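Long-range contact in Bak protein (Grouper iridovirus, PDB 5VMN), which inhibits apoptosis as a viral Bcl-2 protein by exclusively sequestering the pro-apoptotic protein Bim: residues 51-56 with 96-101. Sequence-based numbering, arbitrary orientation.
Sequences PNILEI and EQLERF
Leu54 and Phe101 bring the two backbones closest, 5.2 Å between their CA atoms, where the first turn of helix 53-60 meets helix 88-103. Gln97 illustrates how a glutamine on one helix can hold the N-terminal turn of another. Its chain is extended beyond CG (chi2 170°) and reaches the turn with its amide. There Gln97 OE1 accepts a nearly straight bond from Ile53 N at 2.8 Å, the donor standing well above the carbonyl plane. Gln97 NE2 makes only a weak bond to Pro51 O, 3.4 Å away, but a water that donates to Pro51 O and accepts from Gln97 NE2 bridges the same two atoms. The turn is also capped from within: Asn52, at the N-cap, accepts from Glu55 N through OD1, so two first-turn N-H groups are satisfied by side chains.

Van der Waals contacts flank this polar grip. Ile53 crosses Gln97 at about a right angle, its CB 3.7 Å from Gln97 CB, while its CG2 branch makes an apolar contact with Leu98 CD2. Leu54 forks: CD1 packs against Phe101 CA at 3.7 Å and lies near the ring's plane at its edge, whereas Leu54 CD2 meets the edge of the Arg100 guanidinium, 3.8 Å from NE.

Within this helical Bcl-2 fold, helix 68-84 backs the junction, Ser78 touching both Ile53 and Leu98 and Leu74 touching Phe101, while helix 11-16 packs on Leu98 through Phe11 and Leu15.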
ATOM      1  N   PRO A  51     -13.930   1.613  -3.926  1.00 24.68           N
ATOM      2  CA  PRO A  51     -12.814   1.204  -3.064  1.00 25.43           C
ATOM      3  C   PRO A  51     -13.075   1.436  -1.581  1.00 24.50           C
ATOM      4  O   PRO A  51     -13.594   2.482  -1.175  1.00 27.39           O
ATOM      5  CB  PRO A  51     -11.655   2.088  -3.530  1.00 28.53           C
ATOM      6  CG  PRO A  51     -12.259   3.205  -4.244  1.00 37.35           C
ATOM      7  CD  PRO A  51     -13.557   2.709  -4.833  1.00 30.86           C
ATOM      8  N   ASN A  52     -12.612   0.473  -0.756  1.00 25.96           N
ATOM      9  CA  ASN A  52     -12.493   0.714   0.688  1.00 25.88           C
ATOM     10  C   ASN A  52     -11.177   0.100   1.141  1.00 23.89           C
ATOM     11  O   ASN A  52     -11.124  -1.047   1.591  1.00 25.49           O
ATOM     12  CB  ASN A  52     -13.665   0.150   1.466  1.00 28.03           C
ATOM     13  CG  ASN A  52     -13.659   0.604   2.901  1.00 33.21           C
ATOM     14  OD1 ASN A  52     -12.616   0.936   3.452  1.00 34.64           O
ATOM     15  ND2 ASN A  52     -14.828   0.615   3.518  1.00 41.02           N
ATOM     16  N   ILE A  53     -10.095   0.868   0.985  1.00 24.03           N
ATOM     17  CA  ILE A  53      -8.771   0.295   1.199  1.00 22.91           C
ATOM     18  C   ILE A  53      -8.556  -0.022   2.668  1.00 24.23           C
ATOM     19  O   ILE A  53      -7.816  -0.963   2.998  1.00 24.17           O
ATOM     20  CB  ILE A  53      -7.677   1.238   0.685  1.00 29.42           C
ATOM     21  CG1 ILE A  53      -7.927   1.647  -0.771  1.00 30.70           C
ATOM     22  CG2 ILE A  53      -6.317   0.600   0.842  1.00 30.26           C
ATOM     23  CD1 ILE A  53      -8.046   0.524  -1.722  1.00 29.25           C
ATOM     24  N   LEU A  54      -9.118   0.786   3.571  1.00 25.17           N
ATOM     25  CA  LEU A  54      -8.977   0.483   4.990  1.00 25.77           C
ATOM     26  C   LEU A  54      -9.582  -0.873   5.320  1.00 26.54           C
ATOM     27  O   LEU A  54      -8.959  -1.691   6.008  1.00 27.64           O
ATOM     28  CB  LEU A  54      -9.618   1.590   5.829  1.00 27.87           C
ATOM     29  CG  LEU A  54      -9.609   1.380   7.332  1.00 31.71           C
ATOM     30  CD1 LEU A  54      -8.176   1.247   7.818  1.00 36.05           C
ATOM     31  CD2 LEU A  54     -10.302   2.559   7.993  1.00 36.66           C
ATOM     32  N   GLU A  55     -10.766  -1.151   4.784  1.00 25.23           N
ATOM     33  CA  GLU A  55     -11.403  -2.444   4.993  1.00 24.58           C
ATOM     34  C   GLU A  55     -10.551  -3.563   4.418  1.00 25.92           C
ATOM     35  O   GLU A  55     -10.379  -4.610   5.051  1.00 24.75           O
ATOM     36  CB  GLU A  55     -12.789  -2.464   4.349  1.00 29.48           C
ATOM     37  CG  GLU A  55     -13.487  -3.781   4.509  1.00 34.39           C
ATOM     38  CD  GLU A  55     -14.915  -3.770   3.989  1.00 52.43           C
ATOM     39  OE1 GLU A  55     -15.382  -4.831   3.522  1.00 61.74           O
ATOM     40  OE2 GLU A  55     -15.556  -2.703   4.052  1.00 53.22           O
ATOM     41  N   ILE A  56     -10.025  -3.367   3.209  1.00 21.68           N
ATOM     42  CA  ILE A  56      -9.213  -4.416   2.580  1.00 20.66           C
ATOM     43  C   ILE A  56      -7.961  -4.693   3.401  1.00 21.77           C
ATOM     44  O   ILE A  56      -7.620  -5.852   3.655  1.00 22.94           O
ATOM     45  CB  ILE A  56      -8.846  -4.024   1.143  1.00 23.05           C
ATOM     46  CG1 ILE A  56     -10.109  -3.943   0.290  1.00 28.79           C
ATOM     47  CG2 ILE A  56      -7.901  -5.082   0.539  1.00 26.74           C
ATOM     48  CD1 ILE A  56      -9.858  -3.346  -1.077  1.00 32.49           C
ATOM     49  N   GLU A  96      -5.940   8.549   1.039  1.00 33.14           N
ATOM     50  CA  GLU A  96      -6.258   8.776   2.445  1.00 33.30           C
ATOM     51  C   GLU A  96      -6.631   7.483   3.140  1.00 34.42           C
ATOM     52  O   GLU A  96      -6.277   7.286   4.307  1.00 39.11           O
ATOM     53  CB  GLU A  96      -7.404   9.789   2.583  1.00 38.34           C
ATOM     54  CG  GLU A  96      -7.100  11.146   1.999  1.00 44.77           C
ATOM     55  CD  GLU A  96      -8.298  12.092   2.035  1.00 56.42           C
ATOM     56  OE1 GLU A  96      -8.055  13.291   2.246  1.00 58.53           O
ATOM     57  OE2 GLU A  96      -9.463  11.650   1.854  1.00 56.24           O
ATOM     58  N   GLN A  97      -7.356   6.592   2.442  1.00 32.68           N
ATOM     59  CA  GLN A  97      -7.699   5.297   3.014  1.00 32.47           C
ATOM     60  C   GLN A  97      -6.429   4.498   3.316  1.00 33.66           C
ATOM     61  O   GLN A  97      -6.305   3.875   4.381  1.00 30.12           O
ATOM     62  CB  GLN A  97      -8.617   4.523   2.046  1.00 34.81           C
ATOM     63  CG  GLN A  97     -10.055   5.084   1.889  1.00 41.17           C
ATOM     64  CD  GLN A  97     -10.889   4.441   0.728  1.00 36.64           C
ATOM     65  OE1 GLN A  97     -10.491   3.456   0.123  1.00 34.31           O
ATOM     66  NE2 GLN A  97     -12.020   5.049   0.413  1.00 42.76           N
ATOM     67  N   LEU A  98      -5.469   4.524   2.391  1.00 29.88           N
ATOM     68  CA  LEU A  98      -4.191   3.839   2.598  1.00 28.27           C
ATOM     69  C   LEU A  98      -3.454   4.400   3.798  1.00 31.21           C
ATOM     70  O   LEU A  98      -2.980   3.653   4.662  1.00 33.38           O
ATOM     71  CB  LEU A  98      -3.308   3.986   1.366  1.00 38.76           C
ATOM     72  CG  LEU A  98      -3.146   2.824   0.436  1.00 42.45           C
ATOM     73  CD1 LEU A  98      -2.092   3.186  -0.573  1.00 36.93           C
ATOM     74  CD2 LEU A  98      -2.772   1.577   1.161  1.00 29.37           C
ATOM     75  N   GLU A  99      -3.333   5.726   3.859  1.00 31.42           N
ATOM     76  CA  GLU A  99      -2.639   6.339   4.984  1.00 36.49           C
ATOM     77  C   GLU A  99      -3.293   5.948   6.301  1.00 38.12           C
ATOM     78  O   GLU A  99      -2.599   5.635   7.278  1.00 35.92           O
ATOM     79  CB  GLU A  99      -2.617   7.855   4.815  1.00 41.10           C
ATOM     80  CG  GLU A  99      -1.788   8.302   3.621  1.00 42.75           C
ATOM     81  CD  GLU A  99      -2.057   9.735   3.193  1.00 64.74           C
ATOM     82  OE1 GLU A  99      -3.171  10.241   3.429  1.00 60.02           O
ATOM     83  OE2 GLU A  99      -1.148  10.358   2.609  1.00 73.29           O
ATOM     84  N   ARG A 100      -4.632   5.943   6.342  1.00 35.58           N
ATOM     85  CA  ARG A 100      -5.338   5.594   7.565  1.00 37.47           C
ATOM     86  C   ARG A 100      -4.995   4.173   7.997  1.00 34.45           C
ATOM     87  O   ARG A 100      -4.805   3.908   9.194  1.00 37.33           O
ATOM     88  CB  ARG A 100      -6.855   5.768   7.352  1.00 45.95           C
ATOM     89  CG  ARG A 100      -7.674   6.227   8.545  1.00 65.95           C
ATOM     90  CD  ARG A 100      -8.972   6.940   8.099  1.00 57.77           C
ATOM     91  NE  ARG A 100      -9.649   6.183   7.043  1.00 73.92           N
ATOM     92  CZ  ARG A 100     -10.101   6.680   5.887  1.00 72.57           C
ATOM     93  NH1 ARG A 100      -9.985   7.970   5.585  1.00 73.20           N
ATOM     94  NH2 ARG A 100     -10.686   5.864   5.019  1.00 69.55           N
ATOM     95  N   PHE A 101      -4.900   3.246   7.040  1.00 30.30           N
ATOM     96  CA  PHE A 101      -4.558   1.875   7.393  1.00 28.09           C
ATOM     97  C   PHE A 101      -3.186   1.818   8.050  1.00 31.75           C
ATOM     98  O   PHE A 101      -3.007   1.165   9.084  1.00 30.62           O
ATOM     99  CB  PHE A 101      -4.575   0.967   6.161  1.00 27.32           C
ATOM    100  CG  PHE A 101      -4.044  -0.416   6.436  1.00 26.59           C
ATOM    101  CD1 PHE A 101      -4.809  -1.320   7.149  1.00 27.66           C
ATOM    102  CD2 PHE A 101      -2.770  -0.782   6.047  1.00 27.18           C
ATOM    103  CE1 PHE A 101      -4.340  -2.575   7.436  1.00 29.28           C
ATOM    104  CE2 PHE A 101      -2.288  -2.052   6.320  1.00 27.00           C
ATOM    105  CZ  PHE A 101      -3.078  -2.950   7.023  1.00 24.77           C
TER
HETATM  106  O   HOH W   1     -14.371   4.916  -1.648  1.00 47.27           O